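Local coordinates for transcobalamin-1 (Homo sapiens, PDB 4KKI), which binds vitamin B12 with femtomolar affinity and protects it from the acid of the stomach during its transport, at residues A[227-232]-A[261-266]; A[223-228]-A[249-254]; A[53-58]-A[77-82]; A[45-50]-A[72-77]. One frame throughout, in Å; residues are numbered along the deposited sequence.

All four contacts lie in the N-terminal alpha domain, an alpha6-alpha6 helical barrel. Along the chain contacts 4 and 3 come first, and their segments alternate. Both use helix 69-85, and their centres are about 7 Å apart. Contacts 1 and 2 follow later; they share Lys227 and Ile228 on helix 213-229, with centres about 9 Å apart. The two pairs sit on opposite sides of the chain's centre, the centres of contacts 2 and 3 about 29 Å apart. Contacts 1 and 2 are mainly apolar packing, while contacts 3 and 4 carry side-chain-to-backbone hydrogen bonds. Contact 3 comes nearest to cyanocobalamin, with the side chain of Ser53 about 7 Å from it.

Contact 1 of 4, residues A[227-232]-A[261-266]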
# COMPACT_ATOMS: atom_id res chain seq x y z
N LYS A 227 -18.39 0.61 0.74
CA LYS A 227 -17.59 1.79 0.43
C LYS A 227 -16.52 1.49 -0.61
O LYS A 227 -16.20 2.34 -1.45
CB LYS A 227 -16.94 2.36 1.69
CG LYS A 227 -17.91 2.90 2.72
CD LYS A 227 -17.19 3.29 4.00
CE LYS A 227 -18.16 3.85 5.03
NZ LYS A 227 -18.75 5.14 4.58
N ILE A 228 -15.95 0.29 -0.56
CA ILE A 228 -14.97 -0.13 -1.55
C ILE A 228 -15.62 -0.23 -2.93
O ILE A 228 -15.12 0.33 -3.90
CB ILE A 228 -14.31 -1.48 -1.17
CG1 ILE A 228 -13.32 -1.27 -0.02
CG2 ILE A 228 -13.58 -2.07 -2.37
CD1 ILE A 228 -12.72 -2.56 0.49
N LEU A 229 -16.75 -0.93 -3.01
CA LEU A 229 -17.47 -1.10 -4.27
C LEU A 229 -18.02 0.22 -4.82
O LEU A 229 -18.21 0.36 -6.02
CB LEU A 229 -18.60 -2.12 -4.11
CG LEU A 229 -18.17 -3.58 -4.05
CD1 LEU A 229 -19.33 -4.48 -3.67
CD2 LEU A 229 -17.59 -4.00 -5.39
N SER A 230 -18.28 1.17 -3.93
CA SER A 230 -18.77 2.49 -4.34
C SER A 230 -17.70 3.26 -5.10
O SER A 230 -18.01 4.26 -5.76
CB SER A 230 -19.21 3.30 -3.12
OG SER A 230 -20.34 2.71 -2.50
N GLU A 231 -16.46 2.81 -5.01
CA GLU A 231 -15.36 3.47 -5.70
C GLU A 231 -14.97 2.72 -6.97
O GLU A 231 -13.94 3.00 -7.58
CB GLU A 231 -14.14 3.59 -4.78
CG GLU A 231 -14.40 4.33 -3.47
CD GLU A 231 -14.66 5.82 -3.66
OE1 GLU A 231 -14.29 6.37 -4.72
OE2 GLU A 231 -15.23 6.44 -2.74
N LYS A 232 -15.80 1.75 -7.36
CA LYS A 232 -15.55 1.00 -8.58
C LYS A 232 -15.83 1.87 -9.81
O LYS A 232 -16.91 2.43 -9.95
CB LYS A 232 -16.42 -0.26 -8.63
CG LYS A 232 -16.18 -1.15 -9.85
CD LYS A 232 -16.90 -2.49 -9.72
CE LYS A 232 -18.41 -2.34 -9.85
NZ LYS A 232 -18.81 -1.95 -11.23
N ASN A 261 -23.74 -9.55 -9.20
CA ASN A 261 -24.00 -8.39 -10.05
C ASN A 261 -23.56 -7.07 -9.42
O ASN A 261 -23.82 -6.00 -9.96
CB ASN A 261 -25.47 -8.34 -10.47
CG ASN A 261 -26.42 -8.55 -9.30
OD1 ASN A 261 -26.14 -8.15 -8.17
ND2 ASN A 261 -27.55 -9.20 -9.56
N ASP A 262 -22.89 -7.15 -8.28
CA ASP A 262 -22.30 -5.97 -7.66
C ASP A 262 -20.88 -5.78 -8.16
O ASP A 262 -20.33 -4.68 -8.09
CB ASP A 262 -22.31 -6.09 -6.13
CG ASP A 262 -23.72 -6.07 -5.55
OD1 ASP A 262 -24.61 -5.46 -6.17
OD2 ASP A 262 -23.92 -6.65 -4.46
N TRP A 263 -20.29 -6.85 -8.67
CA TRP A 263 -18.91 -6.82 -9.13
C TRP A 263 -18.62 -7.89 -10.17
O TRP A 263 -18.89 -9.07 -9.95
CB TRP A 263 -17.95 -6.98 -7.96
CG TRP A 263 -16.50 -6.93 -8.35
CD1 TRP A 263 -15.92 -6.08 -9.25
CD2 TRP A 263 -15.45 -7.78 -7.87
NE1 TRP A 263 -14.58 -6.34 -9.35
CE2 TRP A 263 -14.26 -7.38 -8.51
CE3 TRP A 263 -15.41 -8.84 -6.96
CZ2 TRP A 263 -13.04 -8.00 -8.27
CZ3 TRP A 263 -14.19 -9.45 -6.72
CH2 TRP A 263 -13.02 -9.03 -7.37
N ASN A 264 -18.05 -7.48 -11.30
CA ASN A 264 -17.57 -8.41 -12.30
C ASN A 264 -16.06 -8.54 -12.15
O ASN A 264 -15.31 -7.68 -12.63
CB ASN A 264 -17.93 -7.92 -13.70
CG ASN A 264 -17.66 -8.95 -14.78
OD1 ASN A 264 -16.85 -9.86 -14.60
ND2 ASN A 264 -18.33 -8.81 -15.92
N CYS A 265 -15.62 -9.60 -11.49
CA CYS A 265 -14.20 -9.79 -11.20
C CYS A 265 -13.38 -9.92 -12.48
O CYS A 265 -12.25 -9.45 -12.55
CB CYS A 265 -13.99 -11.03 -10.32
SG CYS A 265 -12.25 -11.36 -9.89
N GLN A 266 -13.96 -10.56 -13.49
CA GLN A 266 -13.25 -10.78 -14.74
C GLN A 266 -12.95 -9.47 -15.46
O GLN A 266 -11.86 -9.29 -16.01
CB GLN A 266 -14.05 -11.72 -15.65
CG GLN A 266 -13.25 -12.26 -16.82
CD GLN A 266 -12.07 -13.11 -16.37
OE1 GLN A 266 -10.94 -12.92 -16.84
NE2 GLN A 266 -12.33 -14.05 -15.47
O HOH W 1 -21.71 -3.53 -11.24
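Leu229 has CG anti to its carbonyl carbon (chi1 -76°), and Trp263 has CG anti to its backbone N (chi1 -179°). With these torsions the two side chains cross at about a right angle. The contact lies in the alpha6-alpha6 barrel, where a type I beta turn runs from Leu229 to Lys232 at the end region of helix 213-229. This part of the chain meets the loop that leads into helix 265-277. Leu229 CD2 packs on Trp263 CB at 4.0 Å. The other branch, CD1, lies 4.2 Å from Asp262 CB. Lys232 crosses the indole obliquely, its chain bent at chi3 and chi4. Its CD is 3.8 Å from Trp263 CD1, and its CE is 3.5 Å from Asp262 O. On one face of the indole lies Cys265 CA, 3.5 Å above the plane and offset toward the rim. Cys265 is joined to Cys26 by a disulfide, and Trp263 NE1 is hydrogen-bonded to Thr268. Asp262 OD2 is hydrogen-bonded to the backbone N of Asn259. The polar link across the contact is indirect: one water accepts weakly from Lys232 NZ at 3.3 Å and donates weakly to Asn261 O at 3.5 Å.

Contact 2 of 4, residues A[223-228]-A[249-254]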
# COMPACT_ATOMS: atom_id res chain seq x y z
N SER A 223 -19.89 -2.64 5.86
CA SER A 223 -19.85 -1.23 5.50
C SER A 223 -18.63 -0.90 4.63
O SER A 223 -18.74 -0.15 3.66
CB SER A 223 -19.85 -0.36 6.76
OG SER A 223 -19.71 1.01 6.45
N LEU A 224 -17.48 -1.45 4.99
CA LEU A 224 -16.25 -1.22 4.24
C LEU A 224 -16.31 -1.77 2.81
O LEU A 224 -15.81 -1.15 1.88
CB LEU A 224 -15.04 -1.80 4.98
CG LEU A 224 -14.63 -1.05 6.25
CD1 LEU A 224 -13.49 -1.75 6.96
CD2 LEU A 224 -14.26 0.39 5.92
N VAL A 225 -16.94 -2.94 2.65
CA VAL A 225 -17.12 -3.54 1.34
C VAL A 225 -17.98 -2.65 0.44
O VAL A 225 -17.67 -2.44 -0.73
CB VAL A 225 -17.75 -4.95 1.44
CG1 VAL A 225 -18.22 -5.44 0.07
CG2 VAL A 225 -16.75 -5.92 2.04
N GLU A 226 -19.07 -2.13 1.01
CA GLU A 226 -19.94 -1.21 0.28
C GLU A 226 -19.19 0.04 -0.16
O GLU A 226 -19.33 0.49 -1.30
CB GLU A 226 -21.15 -0.85 1.14
CG GLU A 226 -22.04 -2.04 1.46
CD GLU A 226 -23.01 -1.76 2.58
OE1 GLU A 226 -22.87 -0.71 3.24
OE2 GLU A 226 -23.91 -2.60 2.81
N LYS A 227 -18.39 0.61 0.74
CA LYS A 227 -17.59 1.79 0.43
C LYS A 227 -16.52 1.49 -0.61
O LYS A 227 -16.20 2.34 -1.45
CB LYS A 227 -16.94 2.36 1.69
CG LYS A 227 -17.91 2.90 2.72
CD LYS A 227 -17.19 3.29 4.00
CE LYS A 227 -18.16 3.85 5.03
NZ LYS A 227 -18.75 5.14 4.58
N ILE A 228 -15.95 0.29 -0.56
CA ILE A 228 -14.97 -0.13 -1.55
C ILE A 228 -15.62 -0.23 -2.93
O ILE A 228 -15.12 0.33 -3.90
CB ILE A 228 -14.31 -1.48 -1.17
CG1 ILE A 228 -13.32 -1.27 -0.02
CG2 ILE A 228 -13.58 -2.07 -2.37
CD1 ILE A 228 -12.72 -2.56 0.49
N GLN A 249 -8.36 -8.43 -3.34
CA GLN A 249 -8.11 -9.31 -2.20
C GLN A 249 -9.23 -9.19 -1.18
O GLN A 249 -9.77 -10.19 -0.71
CB GLN A 249 -6.78 -8.99 -1.52
CG GLN A 249 -5.54 -9.34 -2.31
CD GLN A 249 -4.29 -9.25 -1.47
OE1 GLN A 249 -4.28 -9.63 -0.30
NE2 GLN A 249 -3.22 -8.72 -2.06
N ALA A 250 -9.56 -7.95 -0.83
CA ALA A 250 -10.61 -7.68 0.15
C ALA A 250 -11.95 -8.25 -0.30
O ALA A 250 -12.69 -8.83 0.50
CB ALA A 250 -10.73 -6.18 0.39
N LEU A 251 -12.27 -8.10 -1.59
CA LEU A 251 -13.51 -8.63 -2.13
C LEU A 251 -13.48 -10.15 -2.27
O LEU A 251 -14.52 -10.81 -2.18
CB LEU A 251 -13.84 -7.97 -3.48
CG LEU A 251 -14.12 -6.46 -3.46
CD1 LEU A 251 -14.43 -5.96 -4.86
CD2 LEU A 251 -15.26 -6.13 -2.50
N PHE A 252 -12.29 -10.70 -2.49
CA PHE A 252 -12.10 -12.15 -2.56
C PHE A 252 -12.58 -12.83 -1.28
O PHE A 252 -13.22 -13.88 -1.34
CB PHE A 252 -10.62 -12.51 -2.77
CG PHE A 252 -10.15 -12.38 -4.19
CD1 PHE A 252 -11.02 -11.98 -5.19
CD2 PHE A 252 -8.84 -12.67 -4.52
CE1 PHE A 252 -10.59 -11.87 -6.50
CE2 PHE A 252 -8.40 -12.57 -5.83
CZ PHE A 252 -9.27 -12.17 -6.82
N VAL A 253 -12.28 -12.23 -0.14
CA VAL A 253 -12.55 -12.86 1.15
C VAL A 253 -13.85 -12.38 1.79
O VAL A 253 -14.20 -12.80 2.89
CB VAL A 253 -11.39 -12.62 2.15
CG1 VAL A 253 -10.07 -13.06 1.53
CG2 VAL A 253 -11.34 -11.16 2.57
N SER A 254 -14.58 -11.51 1.09
CA SER A 254 -15.79 -10.92 1.65
C SER A 254 -17.01 -11.07 0.74
O SER A 254 -17.79 -10.13 0.58
CB SER A 254 -15.56 -9.46 2.03
OG SER A 254 -15.14 -8.69 0.91
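Helix 213-229 packs against the C-terminal end of helix 244-252 in the alpha6-alpha6 barrel. All five touching residues are buried, and the contact across the segments is one of side-chain packing. Val225 faces the partner with both methyls. CG1, anti to the backbone N (chi1 167°), lies 4.0 Å from Leu251 CD2. CG2 points to Ser254 and comes within 3.4 Å of its OG. One turn on, Ile228 sends its CD1 to Ala250 CB at 4.1 Å. Its CG2 branch reaches Leu251 CD2 more loosely, at 4.4 Å. The Leu251 methyl CD2 is thus touched by both Val225 and Ile228. Ser254 OG sits between the backbone N and the carbonyl carbon (chi1 58°). From there the hydroxyl probably bonds to Ala250 O in its own segment, although the modelled distance of 2.5 Å between Ser254 OG and Ala250 O is doubtfully short. Its carbon and oxygen still pack on Val225. Leu251 O accepts from Tyr258 OH nearby. Val192 of helix 185-203 touches Ala250 and Ile228. Such apolar packing between successive helices is typical of the alpha-alpha barrel.

Contact 3 of 4, residues A[53-58]-A[77-82]; sequences SAVNVV and QQIKYN
Gln78 and Ala54 make the hydrogen bond of this contact. Ala54 N donates to Gln78 OE1 at 3.0 Å, and the bond is nearly straight, with an N-H...O angle of 164°. The donor is tilted 25° from the plane of the amide carbonyl. The methyl of the alanine lies beside the bonded oxygen, with Ala54 CB 3.7 Å from Gln78 OE1. Gln78 has CG anti to its carbonyl carbon (chi1 -70°), and its chain runs extended beyond CG toward the start of helix 55-63. The other end of the amide is used too: Gln78 NE2 donates to the backbone O of Thr52. The side chain thus bonds to backbone groups on both sides of Ser53, the O of Thr52 and the N of Ala54, which should fix the rotation of its amide.

A second group of bonds lies within the segments. Ser53 OG accepts from Val55 N at 3.0 Å, a capping bond at the turn into helix 55-63. On the other segment, Gln78 O is gripped twice. Asn82 N and Asn82 ND2 reach it from opposite faces of its plane, and the ND2 bond measures 2.6 Å.

Apolar contact is slight: Val55 CG2 meets Ile79 CG1 loosely, at 4.5 Å.

The contact joins the N-terminal end of helix 55-63 to helix 69-85 in the barrel. Helix 92-102 packs against both: Leu97 and Ala101 touch Val55, while Ile98 and Leu102 touch Ile79. Outside the helices, Ser381 from the beta domain is hydrogen-bonded to Ser53 N.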
# COMPACT_ATOMS: atom_id res chain seq x y z
N SER A 53 12.28 -1.22 -1.19
CA SER A 53 12.18 -2.35 -0.28
C SER A 53 12.14 -3.68 -1.03
O SER A 53 11.67 -3.75 -2.17
CB SER A 53 10.92 -2.21 0.59
OG SER A 53 10.75 -3.34 1.42
N ALA A 54 12.66 -4.72 -0.39
CA ALA A 54 12.56 -6.07 -0.93
C ALA A 54 11.54 -6.87 -0.12
O ALA A 54 11.18 -7.99 -0.49
CB ALA A 54 13.91 -6.76 -0.90
N VAL A 55 11.09 -6.29 0.99
CA VAL A 55 10.14 -6.95 1.87
C VAL A 55 8.79 -7.18 1.19
O VAL A 55 8.28 -8.30 1.15
CB VAL A 55 9.92 -6.14 3.16
CG1 VAL A 55 8.84 -6.78 4.02
CG2 VAL A 55 11.23 -6.02 3.93
N ASN A 56 8.21 -6.10 0.66
CA ASN A 56 6.94 -6.18 -0.05
C ASN A 56 7.03 -7.07 -1.29
O ASN A 56 6.11 -7.82 -1.60
CB ASN A 56 6.47 -4.78 -0.45
CG ASN A 56 7.55 -3.98 -1.16
OD1 ASN A 56 8.65 -4.47 -1.40
ND2 ASN A 56 7.23 -2.74 -1.51
N VAL A 57 8.16 -6.98 -1.98
CA VAL A 57 8.39 -7.74 -3.20
C VAL A 57 8.43 -9.24 -2.92
O VAL A 57 7.74 -10.02 -3.58
CB VAL A 57 9.71 -7.29 -3.87
CG1 VAL A 57 10.09 -8.24 -4.99
CG2 VAL A 57 9.58 -5.86 -4.38
N VAL A 58 9.23 -9.63 -1.93
CA VAL A 58 9.38 -11.04 -1.58
C VAL A 58 8.07 -11.60 -1.01
O VAL A 58 7.68 -12.72 -1.34
CB VAL A 58 10.55 -11.26 -0.58
CG1 VAL A 58 10.51 -12.66 0.01
CG2 VAL A 58 11.88 -11.01 -1.28
N GLN A 77 19.02 -9.13 4.17
CA GLN A 77 20.01 -8.10 4.45
C GLN A 77 19.35 -6.84 5.00
O GLN A 77 19.83 -6.24 5.96
CB GLN A 77 20.81 -7.77 3.19
CG GLN A 77 21.88 -6.71 3.39
CD GLN A 77 22.60 -6.36 2.10
OE1 GLN A 77 22.30 -6.92 1.04
NE2 GLN A 77 23.55 -5.44 2.18
N GLN A 78 18.24 -6.43 4.40
CA GLN A 78 17.49 -5.27 4.87
C GLN A 78 16.93 -5.52 6.27
O GLN A 78 16.98 -4.65 7.13
CB GLN A 78 16.36 -4.92 3.91
CG GLN A 78 16.81 -4.34 2.58
CD GLN A 78 15.65 -3.95 1.68
OE1 GLN A 78 14.52 -4.37 1.90
NE2 GLN A 78 15.93 -3.14 0.67
N ILE A 79 16.38 -6.71 6.48
CA ILE A 79 15.78 -7.06 7.76
C ILE A 79 16.83 -7.09 8.87
O ILE A 79 16.63 -6.51 9.93
CB ILE A 79 15.03 -8.41 7.69
CG1 ILE A 79 13.79 -8.28 6.81
CG2 ILE A 79 14.64 -8.88 9.09
CD1 ILE A 79 13.04 -9.58 6.59
N LYS A 80 17.95 -7.76 8.60
CA LYS A 80 19.03 -7.83 9.58
C LYS A 80 19.61 -6.46 9.89
O LYS A 80 19.98 -6.17 11.02
CB LYS A 80 20.13 -8.78 9.10
CG LYS A 80 19.76 -10.26 9.18
CD LYS A 80 20.91 -11.15 8.76
CE LYS A 80 20.57 -12.62 8.95
NZ LYS A 80 21.67 -13.51 8.47
N TYR A 81 19.66 -5.60 8.87
CA TYR A 81 20.18 -4.25 9.05
C TYR A 81 19.27 -3.41 9.94
O TYR A 81 19.72 -2.79 10.90
CB TYR A 81 20.37 -3.56 7.70
CG TYR A 81 20.63 -2.07 7.81
CD1 TYR A 81 21.85 -1.60 8.28
CD2 TYR A 81 19.66 -1.15 7.46
CE1 TYR A 81 22.09 -0.24 8.38
CE2 TYR A 81 19.89 0.21 7.56
CZ TYR A 81 21.11 0.66 8.02
OH TYR A 81 21.34 2.01 8.12
N ASN A 82 17.98 -3.39 9.62
CA ASN A 82 17.01 -2.62 10.38
C ASN A 82 16.86 -3.12 11.82
O ASN A 82 16.74 -2.32 12.75
CB ASN A 82 15.65 -2.60 9.68
CG ASN A 82 15.64 -1.69 8.46
OD1 ASN A 82 15.47 -0.48 8.58
ND2 ASN A 82 15.81 -2.28 7.29

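Contact 4 of 4, residues A[45-50]-A[72-77]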
# COMPACT_ATOMS: atom_id res chain seq x y z
N GLN A 45 14.23 -6.15 -11.29
CA GLN A 45 15.10 -4.98 -11.47
C GLN A 45 15.29 -4.22 -10.17
O GLN A 45 16.26 -3.47 -10.02
CB GLN A 45 14.55 -4.02 -12.53
CG GLN A 45 13.85 -4.65 -13.72
CD GLN A 45 14.78 -5.37 -14.69
OE1 GLN A 45 15.95 -5.62 -14.39
NE2 GLN A 45 14.25 -5.72 -15.86
N SER A 46 14.37 -4.42 -9.23
CA SER A 46 14.43 -3.72 -7.94
C SER A 46 15.64 -4.15 -7.11
O SER A 46 15.97 -3.50 -6.12
CB SER A 46 13.13 -3.91 -7.16
OG SER A 46 12.96 -5.25 -6.74
N ASN A 47 16.28 -5.24 -7.52
CA ASN A 47 17.54 -5.67 -6.92
C ASN A 47 18.61 -4.58 -6.96
O ASN A 47 19.42 -4.46 -6.04
CB ASN A 47 18.08 -6.92 -7.63
CG ASN A 47 17.71 -8.20 -6.91
OD1 ASN A 47 17.02 -9.06 -7.46
ND2 ASN A 47 18.18 -8.35 -5.68
N TYR A 48 18.61 -3.80 -8.03
CA TYR A 48 19.61 -2.76 -8.24
C TYR A 48 19.22 -1.42 -7.63
O TYR A 48 19.92 -0.42 -7.81
CB TYR A 48 19.90 -2.60 -9.74
CG TYR A 48 20.44 -3.85 -10.39
CD1 TYR A 48 21.80 -4.15 -10.34
CD2 TYR A 48 19.60 -4.74 -11.04
CE1 TYR A 48 22.30 -5.29 -10.93
CE2 TYR A 48 20.09 -5.88 -11.64
CZ TYR A 48 21.44 -6.15 -11.58
OH TYR A 48 21.95 -7.29 -12.16
N ASN A 49 18.11 -1.40 -6.91
CA ASN A 49 17.64 -0.18 -6.26
C ASN A 49 17.72 -0.32 -4.75
O ASN A 49 16.85 -0.92 -4.12
CB ASN A 49 16.20 0.12 -6.69
CG ASN A 49 15.77 1.54 -6.35
OD1 ASN A 49 14.64 1.94 -6.63
ND2 ASN A 49 16.67 2.31 -5.75
N ARG A 50 18.77 0.25 -4.16
CA ARG A 50 19.00 0.14 -2.73
C ARG A 50 17.99 0.96 -1.93
O ARG A 50 17.83 0.76 -0.73
CB ARG A 50 20.43 0.59 -2.40
CG ARG A 50 21.08 -0.17 -1.26
CD ARG A 50 22.56 0.15 -1.16
NE ARG A 50 23.25 -0.73 -0.22
CZ ARG A 50 23.77 -1.91 -0.54
NH1 ARG A 50 24.38 -2.64 0.38
NH2 ARG A 50 23.69 -2.36 -1.79
N MET A 72 15.34 -12.46 -2.22
CA MET A 72 15.29 -13.05 -0.89
C MET A 72 16.51 -12.64 -0.07
O MET A 72 16.39 -12.27 1.10
CB MET A 72 15.21 -14.58 -0.99
CG MET A 72 15.30 -15.29 0.34
SD MET A 72 13.86 -14.97 1.37
CE MET A 72 12.58 -15.69 0.34
N GLN A 73 17.68 -12.69 -0.69
CA GLN A 73 18.93 -12.29 -0.04
C GLN A 73 18.91 -10.80 0.29
O GLN A 73 19.38 -10.39 1.35
CB GLN A 73 20.13 -12.60 -0.93
CG GLN A 73 20.38 -14.08 -1.12
CD GLN A 73 21.37 -14.38 -2.23
OE1 GLN A 73 21.66 -15.54 -2.52
NE2 GLN A 73 21.89 -13.33 -2.86
N LYS A 74 18.37 -10.00 -0.62
CA LYS A 74 18.27 -8.57 -0.40
C LYS A 74 17.38 -8.27 0.80
O LYS A 74 17.70 -7.41 1.62
CB LYS A 74 17.73 -7.86 -1.64
CG LYS A 74 17.62 -6.35 -1.47
CD LYS A 74 17.01 -5.68 -2.68
CE LYS A 74 16.85 -4.18 -2.46
NZ LYS A 74 16.07 -3.52 -3.55
N MET A 75 16.27 -8.99 0.90
CA MET A 75 15.31 -8.75 1.97
C MET A 75 15.90 -9.08 3.33
O MET A 75 15.73 -8.32 4.29
CB MET A 75 14.02 -9.53 1.76
CG MET A 75 12.97 -9.25 2.82
SD MET A 75 11.60 -10.43 2.85
CE MET A 75 12.46 -11.95 3.26
N ILE A 76 16.58 -10.21 3.41
CA ILE A 76 17.20 -10.65 4.66
C ILE A 76 18.23 -9.63 5.12
O ILE A 76 18.30 -9.29 6.30
CB ILE A 76 17.87 -12.03 4.51
CG1 ILE A 76 16.83 -13.09 4.16
CG2 ILE A 76 18.62 -12.41 5.78
CD1 ILE A 76 15.74 -13.23 5.20
N GLN A 77 19.02 -9.13 4.17
CA GLN A 77 20.01 -8.10 4.45
C GLN A 77 19.35 -6.84 5.00
O GLN A 77 19.83 -6.24 5.96
CB GLN A 77 20.81 -7.77 3.19
CG GLN A 77 21.88 -6.71 3.39
CD GLN A 77 22.60 -6.36 2.10
OE1 GLN A 77 22.30 -6.92 1.04
NE2 GLN A 77 23.55 -5.44 2.18
O HOH W 2 13.60 -4.81 -3.98
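Lys74 and Asn47 lie side by side and point opposite ways. Lys74 leaves helix 69-85 with CG anti to its backbone N and stays extended beyond CG. Its length carries NZ to the backbone of the loop after helix 37-45. There NZ donates to Ser46 O at 2.6 Å and to Asn49 O at 2.8 Å. At Ser46 O the donor is tilted 33° from the carbonyl plane, whereas at Asn49 O it stands above the plane, 39° out of it. NZ also donates to a water at 2.8 Å, and that water donates to Ser46 OG at 2.9 Å. Ser46 OG is also hydrogen-bonded to Met43 O. Thr52 O lies near Lys74 NZ as a weak further acceptor. The ammonium is thus held by backbone oxygens and water, which probably helps to stabilise its charge.

Ser46 O has a second donor, Asn49 N, which approaches from the opposite face of the carbonyl plane to Lys74 NZ. Beside the lysine chain, Asn47 ND2 lies 4.1 Å from Lys74 CB, while its OD1 is hydrogen-bonded to Thr70.

Farther out, Arg50 and Gln77 cross at about a right angle, their guanidinium and amide planes 77° apart. Arg50 NH1 and Gln77 NE2 approach to 3.4 Å, but both are donors, so the pair is a mere contact. A long helix lysine that binds Ser46 O in the 3-10 segment 46-48 and Asn49 O just after it is one way in which an interhelical loop of a helical barrel is tied to a neighbouring helix.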